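Local coordinates for MstE (PDB 6SBF), which probably cyclises linear isoprenoid chains into polycyclic scaffolds, as a monodomain class II terpene cyclase of merosterol biosynthesis, at residues N40-W45 against W85-I90; T268-R273 against T353-N358; N29-F34 against G303-S308. The protein carries 1 engineered substitution. One frame throughout, in Å; residues are numbered along the deposited sequence. Where two conformers were deposited one is given.

Contact 1 of 3, residues N40-W45 against W85-I90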
loop_
_atom_site.group_PDB
_atom_site.type_symbol
_atom_site.label_atom_id
_atom_site.label_comp_id
_atom_site.label_asym_id
_atom_site.label_seq_id
_atom_site.Cartn_x
_atom_site.Cartn_y
_atom_site.Cartn_z
ATOM N N ASN A 40 -4.728 15.669 -11.453
ATOM C CA ASN A 40 -4.241 16.441 -12.627
ATOM C C ASN A 40 -5.400 16.765 -13.590
ATOM O O ASN A 40 -6.543 16.517 -13.254
ATOM C CB ASN A 40 -3.057 15.721 -13.266
ATOM C CG ASN A 40 -3.377 14.452 -14.030
ATOM O OD1 ASN A 40 -4.559 14.153 -14.268
ATOM N ND2 ASN A 40 -2.343 13.652 -14.350
ATOM N N LEU A 41 -5.085 17.315 -14.761
ATOM C CA LEU A 41 -6.081 17.838 -15.734
ATOM C C LEU A 41 -7.134 16.785 -16.045
ATOM O O LEU A 41 -8.340 17.076 -16.023
ATOM C CB LEU A 41 -5.383 18.254 -17.059
ATOM C CG LEU A 41 -4.215 19.251 -17.006
ATOM C CD1 LEU A 41 -3.318 19.190 -18.264
ATOM C CD2 LEU A 41 -4.783 20.655 -16.827
ATOM N N GLU A 42 -6.687 15.566 -16.398
ATOM C CA GLU A 42 -7.580 14.449 -16.822
ATOM C C GLU A 42 -8.253 13.870 -15.574
ATOM O O GLU A 42 -9.278 13.226 -15.721
ATOM C CB GLU A 42 -6.847 13.314 -17.557
ATOM C CG GLU A 42 -6.680 13.509 -19.062
ATOM C CD GLU A 42 -7.879 13.248 -19.965
ATOM O OE1 GLU A 42 -8.702 12.342 -19.660
ATOM O OE2 GLU A 42 -7.978 13.940 -21.003
ATOM N N GLY A 43 -7.648 14.026 -14.386
ATOM C CA GLY A 43 -8.251 13.526 -13.159
ATOM C C GLY A 43 -7.417 12.465 -12.438
ATOM O O GLY A 43 -7.891 11.962 -11.432
ATOM N N TRP A 44 -6.245 12.118 -12.939
ATOM C CA TRP A 44 -5.402 11.109 -12.250
ATOM C C TRP A 44 -4.843 11.654 -10.939
ATOM O O TRP A 44 -4.447 12.813 -10.872
ATOM C CB TRP A 44 -4.224 10.738 -13.157
ATOM C CG TRP A 44 -4.569 10.023 -14.419
ATOM C CD1 TRP A 44 -4.659 10.563 -15.670
ATOM C CD2 TRP A 44 -4.824 8.626 -14.590
ATOM N NE1 TRP A 44 -4.963 9.600 -16.595
ATOM C CE2 TRP A 44 -5.069 8.392 -15.953
ATOM C CE3 TRP A 44 -4.944 7.562 -13.700
ATOM C CZ2 TRP A 44 -5.361 7.132 -16.449
ATOM C CZ3 TRP A 44 -5.227 6.310 -14.187
ATOM C CH2 TRP A 44 -5.432 6.095 -15.549
ATOM N N TRP A 45 -4.644 10.757 -9.971
ATOM C CA TRP A 45 -3.647 10.963 -8.917
ATOM C C TRP A 45 -2.272 10.463 -9.381
ATOM O O TRP A 45 -2.184 9.373 -9.929
ATOM C CB TRP A 45 -4.075 10.184 -7.674
ATOM C CG TRP A 45 -5.237 10.791 -6.949
ATOM C CD1 TRP A 45 -5.260 11.968 -6.286
ATOM C CD2 TRP A 45 -6.545 10.215 -6.762
ATOM N NE1 TRP A 45 -6.507 12.214 -5.750
ATOM C CE2 TRP A 45 -7.292 11.139 -6.020
ATOM C CE3 TRP A 45 -7.152 9.007 -7.141
ATOM C CZ2 TRP A 45 -8.640 10.900 -5.706
ATOM C CZ3 TRP A 45 -8.491 8.760 -6.840
ATOM C CH2 TRP A 45 -9.204 9.697 -6.090
ATOM N N TRP A 85 -11.984 4.874 -12.057
ATOM C CA TRP A 85 -12.149 3.603 -12.772
ATOM C C TRP A 85 -12.322 3.858 -14.265
ATOM O O TRP A 85 -11.789 3.104 -15.081
ATOM C CB TRP A 85 -13.356 2.839 -12.181
ATOM C CG TRP A 85 -13.720 1.599 -12.898
ATOM C CD1 TRP A 85 -14.893 1.338 -13.547
ATOM C CD2 TRP A 85 -12.900 0.426 -13.099
ATOM N NE1 TRP A 85 -14.839 0.124 -14.133
ATOM C CE2 TRP A 85 -13.642 -0.492 -13.873
ATOM C CE3 TRP A 85 -11.603 0.053 -12.699
ATOM C CZ2 TRP A 85 -13.148 -1.730 -14.255
ATOM C CZ3 TRP A 85 -11.144 -1.171 -13.065
ATOM C CH2 TRP A 85 -11.874 -2.043 -13.851
ATOM N N GLU A 86 -13.055 4.898 -14.633
ATOM C CA GLU A 86 -13.179 5.226 -16.066
ATOM C C GLU A 86 -11.802 5.555 -16.668
ATOM O O GLU A 86 -11.524 5.109 -17.804
ATOM C CB GLU A 86 -14.147 6.402 -16.257
ATOM C CG GLU A 86 -15.587 6.029 -15.982
ATOM C CD GLU A 86 -16.235 4.920 -16.814
ATOM O OE1 GLU A 86 -15.914 4.807 -18.011
ATOM O OE2 GLU A 86 -17.073 4.158 -16.241
ATOM N N LEU A 87 -10.948 6.271 -15.926
ATOM C CA LEU A 87 -9.564 6.538 -16.414
ATOM C C LEU A 87 -8.794 5.220 -16.602
ATOM O O LEU A 87 -8.128 5.050 -17.634
ATOM C CB LEU A 87 -8.835 7.461 -15.430
ATOM C CG LEU A 87 -9.395 8.896 -15.422
ATOM C CD1 LEU A 87 -8.723 9.713 -14.318
ATOM C CD2 LEU A 87 -9.199 9.590 -16.746
ATOM N N LEU A 88 -8.900 4.325 -15.630
ATOM C CA LEU A 88 -8.237 3.034 -15.728
ATOM C C LEU A 88 -8.724 2.236 -16.934
ATOM O O LEU A 88 -7.938 1.578 -17.638
ATOM C CB LEU A 88 -8.367 2.280 -14.413
ATOM C CG LEU A 88 -7.487 2.815 -13.291
ATOM C CD1 LEU A 88 -7.951 2.305 -11.970
ATOM C CD2 LEU A 88 -6.029 2.547 -13.492
ATOM N N LYS A 89 -10.035 2.253 -17.197
ATOM C CA LYS A 89 -10.557 1.502 -18.367
ATOM C C LYS A 89 -10.011 2.027 -19.691
ATOM O O LYS A 89 -9.865 1.215 -20.616
ATOM C CB LYS A 89 -12.082 1.522 -18.365
ATOM C CG LYS A 89 -12.680 0.572 -17.334
ATOM C CD LYS A 89 -14.165 0.408 -17.477
ATOM C CE LYS A 89 -14.913 1.696 -17.253
ATOM N NZ LYS A 89 -16.345 1.458 -17.410
ATOM N N ILE A 90 -9.720 3.333 -19.754
ATOM C CA ILE A 90 -9.163 3.903 -20.996
ATOM C C ILE A 90 -7.710 3.470 -21.189
ATOM O O ILE A 90 -7.239 3.480 -22.318
ATOM C CB ILE A 90 -9.367 5.430 -21.004
ATOM C CG1 ILE A 90 -10.857 5.715 -21.174
ATOM C CG2 ILE A 90 -8.547 6.126 -22.022
ATOM C CD1 ILE A 90 -11.263 7.120 -20.738
#
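Trp-44 and Leu-87 carry this contact, in which the turn after helix 18-37 rests on the C-terminal part of helix 75-90. The turn reads like a degenerate QW motif of the squalene-hopene cyclase family, with Arg-39 where glutamine is usual, followed by Gly-43 and Trp-45. Leu-87 CB sits over one face of Trp-44, 3.7 Å from the centroid of the six-membered ring and 15° off its normal, a CH-pi contact. The two side chains run past each other in opposite directions. Leu-88 meets the ring differently, its CD2 in plane at the edge, 3.9 Å from Trp-44 CZ3. Chi1 (-69°) sets CG of Leu-87 anti to its own carbonyl carbon, on the side of the turn, and from there CD1 lies 3.6 Å from Gly-43 C, and CD2 lies 3.8 Å from Glu-42 O. An alanine in place of Trp-44 would probably leave Leu-87 CB and Leu-88 CD2 without the ring they pack on and open a gap between turn and helix. Farther out, Thr-62 and Arg-91 also touch the indole, while Trp-45 NE1 bonds back to Leu-35 O. The turn itself is held by an Asx motif: Asn-40 OD1 accepts from Gly-43 N at 3.1 Å, almost in line with its C=O bond, and from Trp-44 N at 3.0 Å, a donor standing 50° above the carbonyl plane.

Contact 2 of 3, residues T268-R273 against T353-N358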
loop_
_atom_site.group_PDB
_atom_site.type_symbol
_atom_site.label_atom_id
_atom_site.label_comp_id
_atom_site.label_asym_id
_atom_site.label_seq_id
_atom_site.Cartn_x
_atom_site.Cartn_y
_atom_site.Cartn_z
ATOM N N THR A 268 3.202 4.499 10.557
ATOM C CA THR A 268 2.244 4.633 11.676
ATOM C C THR A 268 0.806 4.355 11.183
ATOM O O THR A 268 0.063 3.656 11.880
ATOM C CB THR A 268 2.343 5.992 12.363
ATOM O OG1 THR A 268 3.684 6.143 12.844
ATOM C CG2 THR A 268 1.390 6.153 13.498
ATOM N N ALA A 269 0.450 4.832 10.009
ATOM C CA ALA A 269 -0.907 4.613 9.464
ATOM C C ALA A 269 -1.092 3.124 9.192
ATOM O O ALA A 269 -2.168 2.562 9.540
ATOM C CB ALA A 269 -1.066 5.428 8.198
ATOM N N TRP A 270 -0.089 2.453 8.638
ATOM C CA TRP A 270 -0.240 1.012 8.414
ATOM C C TRP A 270 -0.291 0.272 9.756
ATOM O O TRP A 270 -1.037 -0.719 9.859
ATOM C CB TRP A 270 0.838 0.477 7.449
ATOM C CG TRP A 270 0.482 0.751 6.016
ATOM C CD1 TRP A 270 1.029 1.628 5.123
ATOM C CD2 TRP A 270 -0.602 0.105 5.309
ATOM N NE1 TRP A 270 0.381 1.560 3.922
ATOM C CE2 TRP A 270 -0.644 0.669 4.012
ATOM C CE3 TRP A 270 -1.550 -0.845 5.651
ATOM C CZ2 TRP A 270 -1.586 0.244 3.065
ATOM C CZ3 TRP A 270 -2.443 -1.282 4.712
ATOM C CH2 TRP A 270 -2.474 -0.727 3.458
ATOM N N CYS A 271 0.508 0.690 10.738
ATOM C CA CYS A 271 0.439 0.025 12.046
ATOM C C CYS A 271 -0.955 0.218 12.657
ATOM O O CYS A 271 -1.467 -0.717 13.309
ATOM C CB CYS A 271 1.547 0.555 12.929
ATOM S SG CYS A 271 1.842 -0.407 14.402
ATOM N N LEU A 272 -1.537 1.379 12.499
ATOM C CA LEU A 272 -2.901 1.654 13.026
ATOM C C LEU A 272 -3.879 0.674 12.372
ATOM O O LEU A 272 -4.723 0.078 13.108
ATOM C CB LEU A 272 -3.228 3.114 12.817
ATOM C CG LEU A 272 -4.635 3.550 13.208
ATOM C CD1 LEU A 272 -4.934 3.165 14.644
ATOM C CD2 LEU A 272 -4.822 5.034 12.969
ATOM N N ARG A 273 -3.784 0.445 11.067
ATOM C CA ARG A 273 -4.677 -0.518 10.417
ATOM C C ARG A 273 -4.442 -1.925 11.023
ATOM O O ARG A 273 -5.429 -2.635 11.280
ATOM C CB ARG A 273 -4.427 -0.570 8.923
ATOM C CG ARG A 273 -5.098 0.553 8.227
ATOM C CD ARG A 273 -5.030 0.449 6.711
ATOM N NE ARG A 273 -5.559 -0.753 6.036
ATOM C CZ ARG A 273 -5.928 -0.786 4.747
ATOM N NH1 ARG A 273 -6.040 0.324 4.046
ATOM N NH2 ARG A 273 -6.189 -1.938 4.150
ATOM N N THR A 353 -0.743 10.649 2.199
ATOM C CA THR A 353 -1.985 11.240 2.721
ATOM C C THR A 353 -3.171 10.273 2.564
ATOM O O THR A 353 -3.968 10.168 3.493
ATOM C CB THR A 353 -2.222 12.586 2.022
ATOM O OG1 THR A 353 -1.163 13.485 2.394
ATOM C CG2 THR A 353 -3.511 13.224 2.490
ATOM N N ALA A 354 -3.268 9.625 1.424
ATOM C CA ALA A 354 -4.370 8.666 1.238
ATOM C C ALA A 354 -4.282 7.540 2.262
ATOM O O ALA A 354 -5.313 7.073 2.755
ATOM C CB ALA A 354 -4.339 8.159 -0.180
ATOM N N THR A 355 -3.069 7.065 2.516
ATOM C CA THR A 355 -2.881 5.998 3.500
ATOM C C THR A 355 -3.348 6.457 4.868
ATOM O O THR A 355 -4.064 5.700 5.593
ATOM C CB THR A 355 -1.409 5.595 3.528
ATOM O OG1 THR A 355 -0.887 5.270 2.236
ATOM C CG2 THR A 355 -1.219 4.399 4.426
ATOM N N VAL A 356 -2.898 7.612 5.302
ATOM C CA VAL A 356 -3.238 8.136 6.623
ATOM C C VAL A 356 -4.752 8.303 6.726
ATOM O O VAL A 356 -5.359 7.874 7.746
ATOM C CB VAL A 356 -2.493 9.425 6.992
ATOM C CG1 VAL A 356 -2.998 9.979 8.305
ATOM C CG2 VAL A 356 -0.969 9.193 6.958
ATOM N N VAL A 357 -5.371 8.948 5.749
ATOM C CA VAL A 357 -6.819 9.246 5.912
ATOM C C VAL A 357 -7.579 7.907 5.972
ATOM O O VAL A 357 -8.515 7.767 6.788
ATOM C CB VAL A 357 -7.298 10.249 4.857
ATOM C CG1 VAL A 357 -7.369 9.573 3.573
ATOM C CG2 VAL A 357 -8.601 10.847 5.323
ATOM N N ASN A 358 -7.189 6.900 5.204
ATOM C CA ASN A 358 -7.852 5.594 5.285
ATOM C C ASN A 358 -7.764 5.016 6.704
ATOM O O ASN A 358 -8.748 4.510 7.273
ATOM C CB ASN A 358 -7.292 4.683 4.234
ATOM C CG ASN A 358 -7.728 3.261 4.400
ATOM O OD1 ASN A 358 -7.182 2.549 5.225
ATOM N ND2 ASN A 358 -8.675 2.831 3.578
#
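Thr-355 turns OG1 beside its backbone N (chi1 -53°), which leaves CG2 anti to that nitrogen and facing Trp-270, while Asn-358 holds CG anti to its own N (chi1 170°), which carries the amide carbon toward Arg-273. The methyl CG2 of Thr-355 lies over one face of the indole, on the pyrrole side, 3.3 Å from Trp-270 NE1, and the two side chains cross at about a right angle. Beside these pairs the backbones come close at a small residue, Ala-269, whose CB meets Val-356 CA at 3.8 Å. Arg-273 NH1 gives Asn-358 OD1 a short but bent, weak hydrogen bond of 2.8 Å. The guanidinium has Trp-270 CZ3 over one face, 3.4 Å above its plane, and its NH2 forms a salt bridge with Glu-224; Asn-358 ND2 in turn bonds to Met-68 O. The segment axes approach to 8.7 Å at 30°, running in the same general sense, consistent with neighbouring helices of one layer in the alpha6-alpha6 barrel. Helix 59-69 covers one flank, where Tyr-64 OH bonds to Thr-355 OG1, and helix 282-298 packs on Leu-272.

Contact 3 of 3, residues N29-F34 against G303-S308; sequences NAAVAF and GSWVSS
Ala-30 begins the contact by setting its carbonyl O 3.7 Å from Gly-303 CA; a beta carbon on Gly-303 would collide with that oxygen, which already accepts from Phe-34 N within the helix. At the backbone angles of Gly-303 (phi 97°) a beta carbon would also press on the carbonyl O of the residue before. The side chain of Ala-30 is partly exposed and lies about 4 Å from a glycerol, probably a remnant of crystallisation. One residue on, Ala-31 makes the closest backbone approach of the two segments. Its CA points a C-H at Gly-303 O over 3.4 Å, and its methyl CB meets Trp-305 CZ3 at 3.7 Å, approaching the indole obliquely. Phe-34, a turn farther along, supplies the broad apolar surface. CG stands anti to the backbone N (chi1 169°), which directs the ring out over the loop. Ser-304 CB fits beneath the centre of one face in a CH-pi contact, 3.6 Å from the centroid of the Phe-34 ring and only 7° off its normal. The hydroxyl of Ser-304 is engaged elsewhere, with Asn-302 OD1 and Arg-300 NH2. No hydrogen bond joins the segments; they meet through packing, the CA-H...O contact and the CH-pi contact. The loop is tied back to the end of the preceding helix: Gly-303 O accepts from Gln-299 NE2, and Trp-305 NE1 bonds to Leu-295 O. Gln-299, Gly-303 and Trp-305 fit the Q-x3-G-x-W pattern of the QW motif, the recurrent turn after a helix in squalene-hopene cyclases and their relatives.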
loop_
_atom_site.group_PDB
_atom_site.type_symbol
_atom_site.label_atom_id
_atom_site.label_comp_id
_atom_site.label_asym_id
_atom_site.label_seq_id
_atom_site.Cartn_x
_atom_site.Cartn_y
_atom_site.Cartn_z
ATOM N N ASN A 29 -11.710 15.365 6.538
ATOM C CA ASN A 29 -12.247 16.227 5.487
ATOM C C ASN A 29 -11.197 17.097 4.823
ATOM O O ASN A 29 -11.212 17.279 3.602
ATOM C CB ASN A 29 -13.414 17.081 6.001
ATOM C CG ASN A 29 -14.605 16.210 6.403
ATOM O OD1 ASN A 29 -14.792 15.142 5.827
ATOM N ND2 ASN A 29 -15.407 16.715 7.321
ATOM N N ALA A 30 -10.260 17.592 5.619
ATOM C CA ALA A 30 -9.170 18.424 5.056
ATOM C C ALA A 30 -8.294 17.562 4.137
ATOM O O ALA A 30 -7.858 18.044 3.075
ATOM C CB ALA A 30 -8.351 19.066 6.158
ATOM N N ALA A 31 -8.069 16.309 4.499
ATOM C CA ALA A 31 -7.251 15.405 3.672
ATOM C C ALA A 31 -7.974 15.046 2.389
ATOM O O ALA A 31 -7.342 14.965 1.320
ATOM C CB ALA A 31 -6.879 14.214 4.473
ATOM N N VAL A 32 -9.283 14.773 2.516
ATOM C CA VAL A 32 -10.046 14.451 1.301
ATOM C C VAL A 32 -10.017 15.671 0.354
ATOM O O VAL A 32 -9.855 15.484 -0.877
ATOM C CB VAL A 32 -11.478 14.063 1.679
ATOM C CG1 VAL A 32 -12.398 14.063 0.478
ATOM C CG2 VAL A 32 -11.487 12.722 2.404
ATOM N N ALA A 33 -10.199 16.881 0.894
ATOM C CA ALA A 33 -10.162 18.067 -0.003
ATOM C C ALA A 33 -8.770 18.162 -0.674
ATOM O O ALA A 33 -8.648 18.446 -1.891
ATOM C CB ALA A 33 -10.465 19.335 0.770
ATOM N N PHE A 34 -7.699 17.973 0.097
ATOM C CA PHE A 34 -6.328 17.994 -0.485
ATOM C C PHE A 34 -6.220 16.978 -1.607
ATOM O O PHE A 34 -5.751 17.286 -2.707
ATOM C CB PHE A 34 -5.289 17.698 0.602
ATOM C CG PHE A 34 -3.895 17.441 0.076
ATOM C CD1 PHE A 34 -3.046 18.491 -0.219
ATOM C CD2 PHE A 34 -3.482 16.157 -0.198
ATOM C CE1 PHE A 34 -1.797 18.242 -0.767
ATOM C CE2 PHE A 34 -2.226 15.910 -0.741
ATOM C CZ PHE A 34 -1.418 16.963 -1.059
ATOM N N GLY A 303 -3.932 19.958 4.740
ATOM C CA GLY A 303 -4.658 18.688 4.894
ATOM C C GLY A 303 -3.804 17.467 4.626
ATOM O O GLY A 303 -4.266 16.365 4.878
ATOM N N SER A 304 -2.601 17.623 4.068
ATOM C CA SER A 304 -1.701 16.503 3.754
ATOM C C SER A 304 -0.891 16.094 4.994
ATOM O O SER A 304 -0.859 16.812 5.992
ATOM C CB SER A 304 -0.779 16.875 2.641
ATOM O OG SER A 304 0.177 17.861 3.053
ATOM N N TRP A 305 -0.276 14.942 4.877
ATOM C CA TRP A 305 0.781 14.551 5.825
ATOM C C TRP A 305 2.109 14.537 5.041
ATOM O O TRP A 305 2.118 14.300 3.840
ATOM C CB TRP A 305 0.525 13.182 6.462
ATOM C CG TRP A 305 -0.467 13.212 7.564
ATOM C CD1 TRP A 305 -0.217 13.333 8.877
ATOM C CD2 TRP A 305 -1.911 13.201 7.434
ATOM N NE1 TRP A 305 -1.349 13.463 9.593
ATOM C CE2 TRP A 305 -2.412 13.335 8.736
ATOM C CE3 TRP A 305 -2.814 13.053 6.390
ATOM C CZ2 TRP A 305 -3.796 13.345 9.019
ATOM C CZ3 TRP A 305 -4.176 13.029 6.647
ATOM C CH2 TRP A 305 -4.644 13.166 7.950
ATOM N N VAL A 306 3.221 14.738 5.762
ATOM C CA VAL A 306 4.627 14.638 5.276
ATOM C C VAL A 306 4.806 13.316 4.529
ATOM O O VAL A 306 4.540 12.266 5.100
ATOM C CB VAL A 306 5.618 14.860 6.446
ATOM C CG1 VAL A 306 7.044 14.608 6.056
ATOM C CG2 VAL A 306 5.488 16.258 7.031
ATOM N N SER A 307 5.355 13.358 3.320
ATOM C CA SER A 307 5.725 12.173 2.535
ATOM C C SER A 307 6.621 11.253 3.337
ATOM O O SER A 307 7.666 11.712 3.875
ATOM C CB SER A 307 6.396 12.557 1.318
ATOM O OG SER A 307 5.557 13.415 0.568
ATOM N N SER A 308 6.262 9.981 3.356
ATOM C CA SER A 308 7.102 8.945 3.983
ATOM C C SER A 308 6.882 7.592 3.360
ATOM O O SER A 308 7.240 6.584 3.968
ATOM C CB SER A 308 6.971 8.954 5.512
ATOM O OG SER A 308 5.613 8.731 5.898
#

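From the N terminus, helix 18-37 supplies the first half of contact 3, and the turn just after it opens contact 1. Contact 1 closes soon, at 85-90, and stays nested within the long loop that contact 3 later completes. Contact 2 opens at 268-273, before 303-308 returns to helix 18-37 and closes contact 3; only then does 353-358 close contact 2, so these two cross. They also touch: Thr-353 OG1 forms a probable hydrogen bond with Trp-305 N, and Val-357 CG2 packs on Ala-31 CB. Helix 350-363 thus joins the N-terminal helix to helix 265-275, whereas contact 1 lies about 20 Å or more, centre to centre, from both.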